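Local coordinates for biofilm-associated surface protein (Staphylococcus aureus, PDB 7C7U) that is a calcium-binding, cell wall-anchored surface protein of staphylococcal biofilms, probably acting as a switch that modulates functional amyloid and biofilm formation, at residues K464-E469 and T497-S502; T471-A476 and V486-S491; N197-V202 and G373-N378; Q250-Y255 and N301-S306; I87-S92 and D123-G128. All blocks are in the same frame, centred on the assembly; numbering follows the deposited sequence.

Contact 1 of 5, residues K464-E469 and T497-S502; sequences KVINAE and TIAIDS
Strands 462-466 and 494-501 are antiparallel neighbours in a sheet that curls until its two end strands approach each other, and K464, V465 and I466 pair in turn with A499, I498 and T497. The evidence is two complete hydrogen-bonded pairs, K464 with A499 and I466 with T497, either side of the non-hydrogen-bonded pair V465 with I498. In the first pair, A499 N reaches K464 O at 2.9 Å with an almost straight N-H...O angle of 172°. In the second, T497 N meets I466 O at 2.8 Å. Between them, I498 CA lends a CA-H...O contact to K464 O, and V465 CA one to T497 O.

Side chains divide between the two faces. V465 CG2 touches I498 CD1 at 4.2 Å on the face that F513 and F484 also line, whereas I466 CD1 lies 4.2 Å from A499 CB on the other. K464 has CG anti to its carbonyl carbon (chi1 -50°) and stays extended beyond, which carries NZ past A499 to the D501 carboxylate. In this salt bridge the modelled distance from K464 NZ to D501 OD2, 2.4 Å, is very short, so its detailed geometry is doubtful. D508 sets a second carboxylate close to D501 and makes a long, weak ion pair with K464 NZ. The lysine charge therefore probably offsets the repulsion between these two acids.

Contact 2 of 5, residues T471-A476 and V486-S491; sequences TTVGTA and VSIPNS
V486 has CG1 anti to its backbone N (chi1 -180°) and CG2 anti to its carbonyl carbon, a rotation that aims both methyls at strand 472-477. CG1 comes down on the peptide joining G474 and T475, 3.4 Å from G474 C, while CG2 lies 3.9 Å from A476 CB. Farther along, V473 with chi1 -54° sets its CG2 at 4.1 Å from I488 CG2, the two side chains meeting at a slant.

The strands concerned, 472-477 and 483-487, are the two end strands of one sheet, which curls so that they approach each other here, bridged by water. One water accepts from T475 N and donates to S487 O at 2.7 Å; another accepts from S487 N at 2.9 Å and donates to T475 O. The N and O atoms of T475 and of S487 are thus joined through solvent. The closest direct approach of the backbones is a CA-H...O contact, G474 CA to S487 O at 3.5 Å.

V473 and G474 both face V465 of strand 462-466, a classic beta bulge. Lacking a side chain, G474 lets S487 O and the V486 methyl come close to its backbone. Methyl packing and two water bridges, with no direct N-H...O bond between the segments, imply that the sheet's end strands meet here by apolar contact and hydration instead of continuous strand pairing.

Contact 3 of 5, residues N197-V202 and G373-N378; sequences NLENNV and GALINN
N201 O is gripped by a water that donates to it at 2.8 Å and, only weakly, by L375 N at 3.5 Å. The L375 N-H goes mainly to that same water, at 2.9 Å from L375 N, and the water also donates to L198 O, so three backbone atoms from the two segments converge on one solvent molecule. This joins the C-terminal end of helix 193-199, where N200 is the first residue to leave helical geometry, to the loop between strands 359-369 and 381-388. N201 N still bonds to L198 O at 2.9 Å, which gives that carbonyl a partner within the turn besides the water.

A second water links the N201 side chain to the loop: it accepts from N201 ND2 at 2.8 Å and donates to G373 O. The N201 amide nitrogen also rests beside the A374 methyl. L375 is the apolar centre of the contact. Its CG stands anti to the backbone N (chi1 169°), and the side chain lies against the helix end, CB at 3.5 Å from L198 O and CD2 against the E199 backbone. L198 meets it at about a right angle, its CD2 touching L375 CB, and Y367 of strand 359-369 packs on both leucines. E199 runs alongside L375 in the same direction, but its carboxylate has a salt bridge to K41.

Beyond the leucine, V202 packs on N377, whose amide nitrogen is bound to N207 O. V202 CA makes a CA-H...O contact with L375 O at 3.4 Å, and V202 CG1 ends 3.7 Å from N377 CB.

Contact 4 of 5, residues Q250-Y255 and N301-S306; sequences QWAYNY and NGTITS
Y255 lays its ring over G302, with G302 C 3.4 Å above the ring plane and offset toward the rim. This is the tight part of the antiparallel pairing between strands 252-257 and 301-305. The Y255 side chain is rotated to chi1 44°, which places CG between the backbone N and the carbonyl carbon and folds the ring across the neighbouring strand. Glycine, with no side chain, accommodates it. The backbones of the same two residues form a hydrogen-bonded pair, G302 N reaching Y255 O at 2.9 Å. Y253 and I304 form the next such pair, I304 N meeting Y253 O at 2.8 Å, and I304 CG2 sits at the edge of the Y253 ring, near its plane.

The other face is more polar and more exposed. There T303, exposed, runs alongside N254, its OG1 3.1 Å from N254 OD1, though which acceptor takes the hydroxyl proton is not settled. T305, also exposed, donates from OG1 to W251 O at 2.8 Å, approaching from 40° above the carbonyl plane. On the ring side, a water donates to both Y255 OH and T303 O, while the phenol is also bound to T295 O.

Strand 301-305 is one of the two edge strands of its four-strand sheet; strand 252-257 bonds onward to 359-369. The Y253 side chain packs on V325 and V327 of strand 323-331, and Y255 and I304 pack on L294 of strand 290-294.

Contact 5 of 5, residues I87-S92 and D123-G128; sequences ISANPS and DGLFGG
L125 meets A89 and P91 at the end of strand 84-90 with one branch of its side chain. CB lies over the centre of the ring of its own neighbour F126, 4.1 Å above the plane. CG then stands anti to the carbonyl carbon (chi1 -76°). CD1 continues the chain anti to CA, while the other branch, CD2, turns to A89 and P91. There CD2 meets A89 O at 3.9 Å, P91 CA at 4.0 Å and, a little farther off, the A89 methyl and P91 CG.

The chain turns a corner at L125, and its carbonyl faces P91 and S92. S92 N donates to L125 O at 2.8 Å with an N-H...O angle of 167°, and P91 CA adds a CA-H...O contact to the same oxygen. P91 CG rests 3.4 Å from G124 O. The S92 hydroxyl is turned to the peptide between F126 and G127: G127 N donates to S92 OG at 3.2 Å. Backbone angles at G127 are ones that call for glycine.

F126 points away from strand 84-90, and its ring meets F118 at about 60° between planes. Both apolar side chains of the corner reach L57 of strand 52-61; L125 in addition packs on F100, and F126 on strand 133-144. With S92 N and OG both bonded to the corner's backbone, this buried contact pairs polar groups locally while the leucine fills the apolar side.

In the fold
From the N terminus, contact 5 closes first, tying the end of strand 84-90 to the corner before strand 133-144 within the N-terminal mixed sheet. Contact 3 then spans 170 residues from helix 193-199 to the loop ahead of strand 381-388, and contact 4 falls within that span, pairing two strands of the four-strand sheet. Contacts 3 and 4 touch where I376 packs on W251. Past the calcium-binding region that begins at D389, contact 1 closes a shorter loop and contact 2 is enclosed by it, the pair sharing one sheet through strands 462-466 and 472-477. Their centres lie about 60 Å or more from those of contacts 3, 4 and 5.

Contact 1 of 5, residues K464-E469 and T497-S502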
# COMPACT_ATOMS: atom_id res chain seq x y z
N LYS A 464 10.69 -30.47 -1.62
CA LYS A 464 11.79 -31.38 -1.32
C LYS A 464 11.33 -32.34 -0.24
O LYS A 464 10.69 -31.93 0.74
CB LYS A 464 13.03 -30.63 -0.82
CG LYS A 464 13.48 -29.45 -1.69
CD LYS A 464 14.16 -28.42 -0.82
CE LYS A 464 14.81 -27.31 -1.61
NZ LYS A 464 15.35 -26.29 -0.66
N VAL A 465 11.65 -33.62 -0.42
CA VAL A 465 11.49 -34.63 0.62
C VAL A 465 12.86 -34.89 1.24
O VAL A 465 13.83 -35.21 0.53
CB VAL A 465 10.85 -35.91 0.07
CG1 VAL A 465 10.73 -36.99 1.16
CG2 VAL A 465 9.47 -35.59 -0.51
N ILE A 466 12.95 -34.71 2.55
CA ILE A 466 14.21 -34.75 3.29
C ILE A 466 14.02 -35.71 4.46
O ILE A 466 13.01 -35.63 5.17
CB ILE A 466 14.61 -33.35 3.80
CG1 ILE A 466 14.67 -32.34 2.66
CG2 ILE A 466 15.94 -33.39 4.53
CD1 ILE A 466 14.70 -30.90 3.15
N ASN A 467 14.96 -36.65 4.63
CA ASN A 467 14.87 -37.60 5.73
C ASN A 467 15.31 -36.94 7.05
O ASN A 467 15.77 -35.79 7.08
CB ASN A 467 15.67 -38.87 5.41
CG ASN A 467 17.18 -38.66 5.44
OD1 ASN A 467 17.69 -37.69 5.98
ND2 ASN A 467 17.90 -39.59 4.83
N ALA A 468 15.18 -37.70 8.14
CA ALA A 468 15.43 -37.17 9.48
C ALA A 468 16.88 -36.74 9.69
O ALA A 468 17.14 -35.92 10.57
CB ALA A 468 15.06 -38.22 10.54
N GLU A 469 17.82 -37.28 8.92
CA GLU A 469 19.21 -36.88 9.03
C GLU A 469 19.56 -35.70 8.12
O GLU A 469 20.74 -35.33 8.03
CB GLU A 469 20.13 -38.07 8.73
CG GLU A 469 20.02 -39.18 9.76
CD GLU A 469 20.87 -40.38 9.44
OE1 GLU A 469 21.08 -40.67 8.25
OE2 GLU A 469 21.34 -41.03 10.41
N THR A 497 10.49 -34.89 6.18
CA THR A 497 10.06 -33.50 6.02
C THR A 497 9.66 -33.26 4.58
O THR A 497 10.39 -33.65 3.66
CB THR A 497 11.17 -32.52 6.41
OG1 THR A 497 11.60 -32.78 7.75
CG2 THR A 497 10.68 -31.06 6.29
N ILE A 498 8.51 -32.61 4.37
CA ILE A 498 8.15 -32.05 3.08
C ILE A 498 8.39 -30.55 3.19
O ILE A 498 7.74 -29.86 4.00
CB ILE A 498 6.71 -32.38 2.67
CG1 ILE A 498 6.34 -31.65 1.37
CG2 ILE A 498 5.69 -32.13 3.78
CD1 ILE A 498 7.20 -32.08 0.17
N ALA A 499 9.36 -30.05 2.42
CA ALA A 499 9.79 -28.65 2.50
C ALA A 499 9.48 -27.96 1.19
O ALA A 499 9.80 -28.49 0.11
CB ALA A 499 11.29 -28.56 2.80
N ILE A 500 8.88 -26.77 1.29
CA ILE A 500 8.49 -25.95 0.15
C ILE A 500 9.41 -24.73 0.11
O ILE A 500 9.36 -23.85 0.99
CB ILE A 500 7.02 -25.53 0.22
CG1 ILE A 500 6.14 -26.71 0.63
CG2 ILE A 500 6.56 -24.98 -1.12
CD1 ILE A 500 6.11 -27.85 -0.37
N ASP A 501 10.23 -24.66 -0.95
CA ASP A 501 11.33 -23.71 -1.06
C ASP A 501 10.95 -22.62 -2.05
O ASP A 501 10.68 -22.90 -3.22
CB ASP A 501 12.60 -24.45 -1.49
CG ASP A 501 13.84 -23.55 -1.53
OD1 ASP A 501 13.73 -22.32 -1.61
OD2 ASP A 501 14.95 -24.12 -1.51
N SER A 502 10.92 -21.38 -1.56
CA SER A 502 10.72 -20.19 -2.38
C SER A 502 12.08 -19.57 -2.72
O SER A 502 12.99 -19.61 -1.89
CB SER A 502 9.86 -19.16 -1.65
OG SER A 502 9.98 -17.86 -2.21
O HOH W 1 13.91 -33.62 7.98

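Contact 2 of 5, residues T471-A476 and V486-S491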
# COMPACT_ATOMS: atom_id res chain seq x y z
N THR A 471 18.97 -35.43 4.70
CA THR A 471 19.32 -35.77 3.33
C THR A 471 18.09 -35.65 2.44
O THR A 471 17.07 -36.30 2.70
CB THR A 471 19.90 -37.19 3.22
OG1 THR A 471 21.08 -37.29 4.03
CG2 THR A 471 20.24 -37.53 1.75
N THR A 472 18.21 -34.83 1.40
CA THR A 472 17.16 -34.71 0.39
C THR A 472 17.09 -35.99 -0.43
O THR A 472 18.10 -36.42 -0.99
CB THR A 472 17.45 -33.52 -0.53
OG1 THR A 472 17.19 -32.30 0.17
CG2 THR A 472 16.57 -33.59 -1.75
N VAL A 473 15.91 -36.62 -0.48
CA VAL A 473 15.73 -37.84 -1.25
C VAL A 473 14.87 -37.64 -2.49
O VAL A 473 14.85 -38.53 -3.35
CB VAL A 473 15.19 -39.00 -0.38
CG1 VAL A 473 16.08 -39.22 0.86
CG2 VAL A 473 13.75 -38.75 0.04
N GLY A 474 14.15 -36.53 -2.61
CA GLY A 474 13.45 -36.22 -3.84
C GLY A 474 13.12 -34.74 -3.91
O GLY A 474 13.04 -34.05 -2.89
N THR A 475 12.95 -34.25 -5.14
CA THR A 475 12.56 -32.86 -5.37
C THR A 475 11.62 -32.77 -6.57
O THR A 475 11.68 -33.60 -7.49
CB THR A 475 13.77 -31.93 -5.63
OG1 THR A 475 14.34 -32.24 -6.91
CG2 THR A 475 14.83 -32.08 -4.55
N ALA A 476 10.76 -31.75 -6.57
CA ALA A 476 9.87 -31.50 -7.69
C ALA A 476 9.44 -30.04 -7.68
O ALA A 476 9.57 -29.34 -6.67
CB ALA A 476 8.65 -32.41 -7.66
N VAL A 486 6.35 -35.61 -5.73
CA VAL A 486 7.80 -35.75 -5.64
C VAL A 486 8.16 -37.21 -5.81
O VAL A 486 7.74 -38.06 -5.01
CB VAL A 486 8.33 -35.23 -4.29
CG1 VAL A 486 9.84 -35.37 -4.23
CG2 VAL A 486 7.88 -33.76 -4.03
N SER A 487 8.98 -37.52 -6.82
CA SER A 487 9.48 -38.87 -7.02
C SER A 487 10.55 -39.19 -5.98
O SER A 487 11.45 -38.37 -5.73
CB SER A 487 10.05 -39.04 -8.43
OG SER A 487 9.01 -39.11 -9.39
N ILE A 488 10.45 -40.37 -5.36
CA ILE A 488 11.41 -40.84 -4.37
C ILE A 488 11.68 -42.32 -4.60
O ILE A 488 10.86 -43.02 -5.21
CB ILE A 488 10.91 -40.62 -2.92
CG1 ILE A 488 9.68 -41.50 -2.67
CG2 ILE A 488 10.65 -39.13 -2.61
CD1 ILE A 488 9.28 -41.59 -1.21
N PRO A 489 12.81 -42.83 -4.11
CA PRO A 489 13.00 -44.29 -4.09
C PRO A 489 12.03 -44.93 -3.10
O PRO A 489 11.44 -44.27 -2.24
CB PRO A 489 14.44 -44.47 -3.62
CG PRO A 489 15.06 -43.07 -3.64
CD PRO A 489 13.93 -42.12 -3.46
N ASN A 490 11.86 -46.24 -3.24
CA ASN A 490 11.37 -47.00 -2.12
C ASN A 490 12.28 -46.70 -0.94
O ASN A 490 13.49 -46.94 -1.01
CB ASN A 490 11.36 -48.51 -2.44
CG ASN A 490 10.23 -48.91 -3.40
OD1 ASN A 490 9.29 -48.15 -3.65
ND2 ASN A 490 10.31 -50.12 -3.93
N SER A 491 11.73 -46.09 0.10
CA SER A 491 12.57 -45.45 1.10
C SER A 491 12.43 -46.09 2.47
O SER A 491 11.44 -46.77 2.76
CB SER A 491 12.22 -43.95 1.17
OG SER A 491 12.73 -43.26 0.02
O HOH W 2 12.75 -36.44 -7.15
O HOH W 3 9.86 -35.69 -8.82

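Contact 3 of 5, residues N197-V202 and G373-N378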
# COMPACT_ATOMS: atom_id res chain seq x y z
N ASN A 197 2.68 33.67 9.77
CA ASN A 197 3.43 34.93 9.74
C ASN A 197 4.14 35.12 8.41
O ASN A 197 4.32 36.26 7.95
CB ASN A 197 4.44 34.97 10.89
CG ASN A 197 3.77 35.07 12.26
OD1 ASN A 197 2.55 35.23 12.35
ND2 ASN A 197 4.56 34.97 13.32
N LEU A 198 4.61 34.02 7.81
CA LEU A 198 5.26 34.12 6.51
C LEU A 198 4.27 34.56 5.44
O LEU A 198 4.55 35.48 4.66
CB LEU A 198 5.90 32.76 6.15
CG LEU A 198 7.28 32.51 6.78
CD1 LEU A 198 7.53 31.00 6.92
CD2 LEU A 198 8.37 33.17 5.93
N GLU A 199 3.09 33.91 5.40
CA GLU A 199 2.04 34.30 4.46
C GLU A 199 1.62 35.75 4.64
O GLU A 199 1.13 36.38 3.69
CB GLU A 199 0.82 33.41 4.65
CG GLU A 199 0.99 32.01 4.12
CD GLU A 199 0.38 31.86 2.75
OE1 GLU A 199 -0.82 32.23 2.60
OE2 GLU A 199 1.10 31.41 1.82
N ASN A 200 1.79 36.28 5.85
CA ASN A 200 1.42 37.66 6.14
C ASN A 200 2.60 38.63 6.02
O ASN A 200 2.45 39.81 6.35
CB ASN A 200 0.77 37.71 7.53
CG ASN A 200 -0.65 37.16 7.52
OD1 ASN A 200 -1.37 37.34 6.54
ND2 ASN A 200 -1.04 36.46 8.58
N ASN A 201 3.75 38.19 5.50
CA ASN A 201 4.89 39.09 5.29
C ASN A 201 5.52 38.83 3.92
O ASN A 201 6.73 38.64 3.79
CB ASN A 201 5.92 38.94 6.41
CG ASN A 201 7.16 39.80 6.21
OD1 ASN A 201 7.07 40.95 5.75
ND2 ASN A 201 8.34 39.23 6.52
N VAL A 202 4.70 38.84 2.87
CA VAL A 202 5.16 38.50 1.53
C VAL A 202 6.16 39.54 1.01
O VAL A 202 6.02 40.75 1.23
CB VAL A 202 3.95 38.35 0.58
CG1 VAL A 202 4.36 38.46 -0.90
CG2 VAL A 202 3.24 36.99 0.85
N GLY A 373 14.42 37.38 4.45
CA GLY A 373 13.59 36.39 5.10
C GLY A 373 12.10 36.48 4.80
O GLY A 373 11.32 35.72 5.38
N ALA A 374 11.69 37.39 3.92
CA ALA A 374 10.28 37.50 3.58
C ALA A 374 9.91 36.44 2.55
O ALA A 374 10.73 36.06 1.71
CB ALA A 374 9.95 38.90 3.06
N LEU A 375 8.67 35.97 2.62
CA LEU A 375 8.20 34.87 1.77
C LEU A 375 8.01 35.34 0.33
O LEU A 375 7.34 36.36 0.08
CB LEU A 375 6.88 34.32 2.32
CG LEU A 375 6.11 33.34 1.42
CD1 LEU A 375 6.87 32.04 1.39
CD2 LEU A 375 4.67 33.07 1.90
N ILE A 376 8.60 34.62 -0.62
CA ILE A 376 8.27 34.86 -2.01
C ILE A 376 6.84 34.41 -2.25
O ILE A 376 6.47 33.27 -1.94
CB ILE A 376 9.25 34.12 -2.95
CG1 ILE A 376 10.72 34.45 -2.63
CG2 ILE A 376 8.92 34.47 -4.43
CD1 ILE A 376 11.06 35.97 -2.73
N ASN A 377 6.03 35.32 -2.80
CA ASN A 377 4.60 35.10 -2.97
C ASN A 377 4.31 33.76 -3.63
O ASN A 377 4.82 33.46 -4.72
CB ASN A 377 4.00 36.21 -3.82
CG ASN A 377 2.50 36.42 -3.59
OD1 ASN A 377 1.90 35.85 -2.68
ND2 ASN A 377 1.90 37.25 -4.42
N ASN A 378 3.48 32.96 -2.96
CA ASN A 378 2.91 31.72 -3.48
C ASN A 378 3.94 30.61 -3.65
O ASN A 378 3.75 29.70 -4.46
CB ASN A 378 2.15 31.99 -4.80
CG ASN A 378 0.90 32.84 -4.56
OD1 ASN A 378 0.31 32.74 -3.51
ND2 ASN A 378 0.52 33.67 -5.53
O HOH W 4 7.47 36.31 5.19
O HOH W 5 8.98 36.50 7.02

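Contact 4 of 5, residues Q250-Y255 and N301-S306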
# COMPACT_ATOMS: atom_id res chain seq x y z
N GLN A 250 20.51 36.99 -3.11
CA GLN A 250 20.11 35.60 -3.36
C GLN A 250 18.99 35.17 -2.42
O GLN A 250 18.95 35.53 -1.24
CB GLN A 250 21.29 34.66 -3.20
CG GLN A 250 22.33 34.74 -4.30
CD GLN A 250 21.83 34.31 -5.67
OE1 GLN A 250 21.17 33.28 -5.82
NE2 GLN A 250 22.16 35.10 -6.69
N TRP A 251 18.07 34.39 -2.96
CA TRP A 251 17.00 33.80 -2.19
C TRP A 251 17.50 32.59 -1.39
O TRP A 251 18.57 32.04 -1.65
CB TRP A 251 15.86 33.37 -3.11
CG TRP A 251 15.11 34.48 -3.76
CD1 TRP A 251 15.29 35.84 -3.59
CD2 TRP A 251 14.03 34.33 -4.69
NE1 TRP A 251 14.39 36.53 -4.39
CE2 TRP A 251 13.62 35.64 -5.08
CE3 TRP A 251 13.40 33.23 -5.26
CZ2 TRP A 251 12.58 35.85 -5.96
CZ3 TRP A 251 12.38 33.45 -6.17
CH2 TRP A 251 11.98 34.75 -6.51
N ALA A 252 16.67 32.12 -0.46
CA ALA A 252 16.95 30.87 0.23
C ALA A 252 15.78 29.91 0.09
O ALA A 252 14.62 30.34 0.04
CB ALA A 252 17.23 31.11 1.72
N TYR A 253 16.08 28.60 0.03
CA TYR A 253 15.06 27.57 0.12
C TYR A 253 14.99 27.06 1.55
O TYR A 253 16.02 26.74 2.16
CB TYR A 253 15.36 26.41 -0.84
CG TYR A 253 14.25 25.39 -0.85
CD1 TYR A 253 12.98 25.74 -1.28
CD2 TYR A 253 14.48 24.07 -0.42
CE1 TYR A 253 11.95 24.83 -1.27
CE2 TYR A 253 13.46 23.16 -0.40
CZ TYR A 253 12.21 23.53 -0.84
OH TYR A 253 11.21 22.60 -0.84
N ASN A 254 13.77 26.95 2.07
CA ASN A 254 13.51 26.62 3.47
C ASN A 254 12.61 25.39 3.52
O ASN A 254 11.71 25.25 2.69
CB ASN A 254 12.81 27.80 4.18
CG ASN A 254 13.57 29.10 4.01
OD1 ASN A 254 14.34 29.51 4.88
ND2 ASN A 254 13.38 29.76 2.86
N TYR A 255 12.85 24.50 4.48
CA TYR A 255 12.14 23.23 4.49
C TYR A 255 11.88 22.81 5.94
O TYR A 255 12.64 23.14 6.85
CB TYR A 255 12.93 22.14 3.70
CG TYR A 255 14.41 22.17 4.02
CD1 TYR A 255 14.92 21.40 5.06
CD2 TYR A 255 15.27 23.01 3.33
CE1 TYR A 255 16.27 21.45 5.38
CE2 TYR A 255 16.62 23.08 3.65
CZ TYR A 255 17.11 22.30 4.68
OH TYR A 255 18.45 22.37 5.00
N ASN A 301 13.65 21.68 10.98
CA ASN A 301 13.69 22.85 10.11
C ASN A 301 15.09 23.09 9.56
O ASN A 301 16.09 22.89 10.25
CB ASN A 301 13.22 24.10 10.87
CG ASN A 301 11.78 24.01 11.26
OD1 ASN A 301 11.03 23.21 10.70
ND2 ASN A 301 11.37 24.84 12.20
N GLY A 302 15.15 23.56 8.32
CA GLY A 302 16.42 23.92 7.72
C GLY A 302 16.24 24.95 6.63
O GLY A 302 15.12 25.26 6.21
N THR A 303 17.37 25.46 6.17
CA THR A 303 17.40 26.46 5.11
C THR A 303 18.71 26.29 4.35
O THR A 303 19.73 25.90 4.92
CB THR A 303 17.27 27.88 5.69
OG1 THR A 303 17.36 28.84 4.62
CG2 THR A 303 18.37 28.15 6.68
N ILE A 304 18.67 26.55 3.05
CA ILE A 304 19.86 26.46 2.22
C ILE A 304 19.86 27.65 1.27
O ILE A 304 18.81 28.08 0.79
CB ILE A 304 19.94 25.12 1.45
CG1 ILE A 304 21.27 25.02 0.71
CG2 ILE A 304 18.78 24.98 0.47
CD1 ILE A 304 21.46 23.77 -0.06
N THR A 305 21.04 28.22 1.05
CA THR A 305 21.19 29.31 0.09
C THR A 305 22.52 29.13 -0.61
O THR A 305 23.24 28.14 -0.40
CB THR A 305 21.06 30.68 0.76
OG1 THR A 305 20.94 31.70 -0.26
CG2 THR A 305 22.27 30.95 1.64
N SER A 306 22.84 30.07 -1.49
CA SER A 306 23.93 29.89 -2.43
C SER A 306 24.30 31.26 -2.98
O SER A 306 23.53 32.21 -2.89
CB SER A 306 23.51 28.95 -3.56
OG SER A 306 24.35 29.10 -4.67
O HOH W 6 21.14 23.04 5.00

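Contact 5 of 5, residues I87-S92 and D123-G128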
# COMPACT_ATOMS: atom_id res chain seq x y z
N ILE A 87 -19.40 19.90 -2.02
CA ILE A 87 -18.16 20.41 -2.59
C ILE A 87 -18.42 20.70 -4.06
O ILE A 87 -19.02 19.88 -4.76
CB ILE A 87 -16.98 19.43 -2.45
CG1 ILE A 87 -16.76 19.01 -0.99
CG2 ILE A 87 -15.70 20.05 -3.00
CD1 ILE A 87 -15.60 18.07 -0.82
N SER A 88 -17.98 21.87 -4.52
CA SER A 88 -18.17 22.25 -5.91
C SER A 88 -17.11 23.28 -6.30
O SER A 88 -16.52 23.94 -5.44
CB SER A 88 -19.56 22.83 -6.16
OG SER A 88 -19.69 24.07 -5.47
N ALA A 89 -16.91 23.41 -7.61
CA ALA A 89 -15.98 24.38 -8.17
C ALA A 89 -16.40 24.67 -9.60
O ALA A 89 -17.08 23.87 -10.24
CB ALA A 89 -14.54 23.86 -8.12
N ASN A 90 -15.96 25.82 -10.10
CA ASN A 90 -16.18 26.19 -11.50
C ASN A 90 -15.12 25.54 -12.37
O ASN A 90 -13.93 25.65 -12.08
CB ASN A 90 -16.08 27.70 -11.68
CG ASN A 90 -17.20 28.44 -10.99
OD1 ASN A 90 -18.17 27.83 -10.55
ND2 ASN A 90 -17.08 29.75 -10.92
N PRO A 91 -15.51 24.90 -13.47
CA PRO A 91 -14.49 24.41 -14.41
C PRO A 91 -13.70 25.59 -14.97
O PRO A 91 -14.13 26.74 -14.91
CB PRO A 91 -15.31 23.71 -15.51
CG PRO A 91 -16.65 23.45 -14.87
CD PRO A 91 -16.87 24.60 -13.93
N SER A 92 -12.50 25.29 -15.44
CA SER A 92 -11.63 26.34 -15.96
C SER A 92 -12.30 27.03 -17.12
O SER A 92 -12.80 26.38 -18.04
CB SER A 92 -10.29 25.75 -16.40
OG SER A 92 -10.48 24.67 -17.30
N ASP A 123 -18.20 17.11 -18.45
CA ASP A 123 -18.75 17.58 -17.18
C ASP A 123 -17.70 17.54 -16.07
O ASP A 123 -17.98 17.22 -14.91
CB ASP A 123 -20.00 16.78 -16.79
CG ASP A 123 -20.74 17.41 -15.63
OD1 ASP A 123 -21.01 18.63 -15.67
OD2 ASP A 123 -21.05 16.67 -14.66
N GLY A 124 -16.47 17.88 -16.42
CA GLY A 124 -15.40 17.90 -15.45
C GLY A 124 -14.87 19.29 -15.14
O GLY A 124 -15.60 20.28 -15.23
N LEU A 125 -13.58 19.37 -14.80
CA LEU A 125 -13.06 20.64 -14.31
C LEU A 125 -12.04 21.31 -15.22
O LEU A 125 -11.90 22.53 -15.15
CB LEU A 125 -12.43 20.45 -12.92
CG LEU A 125 -13.40 20.31 -11.74
CD1 LEU A 125 -12.66 20.27 -10.41
CD2 LEU A 125 -14.43 21.43 -11.74
N PHE A 126 -11.33 20.57 -16.07
CA PHE A 126 -10.21 21.15 -16.79
C PHE A 126 -10.36 21.01 -18.30
O PHE A 126 -10.81 19.98 -18.80
CB PHE A 126 -8.90 20.52 -16.32
CG PHE A 126 -8.60 20.76 -14.87
CD1 PHE A 126 -8.45 22.04 -14.38
CD2 PHE A 126 -8.46 19.70 -14.00
CE1 PHE A 126 -8.17 22.27 -13.04
CE2 PHE A 126 -8.18 19.93 -12.66
CZ PHE A 126 -8.04 21.21 -12.18
N GLY A 127 -9.97 22.07 -19.01
CA GLY A 127 -9.94 22.08 -20.45
C GLY A 127 -10.87 23.13 -21.02
O GLY A 127 -11.29 24.05 -20.31
N GLY A 128 -11.19 23.03 -22.32
CA GLY A 128 -12.17 23.89 -22.94
C GLY A 128 -13.54 23.23 -22.95
O GLY A 128 -13.71 22.07 -22.57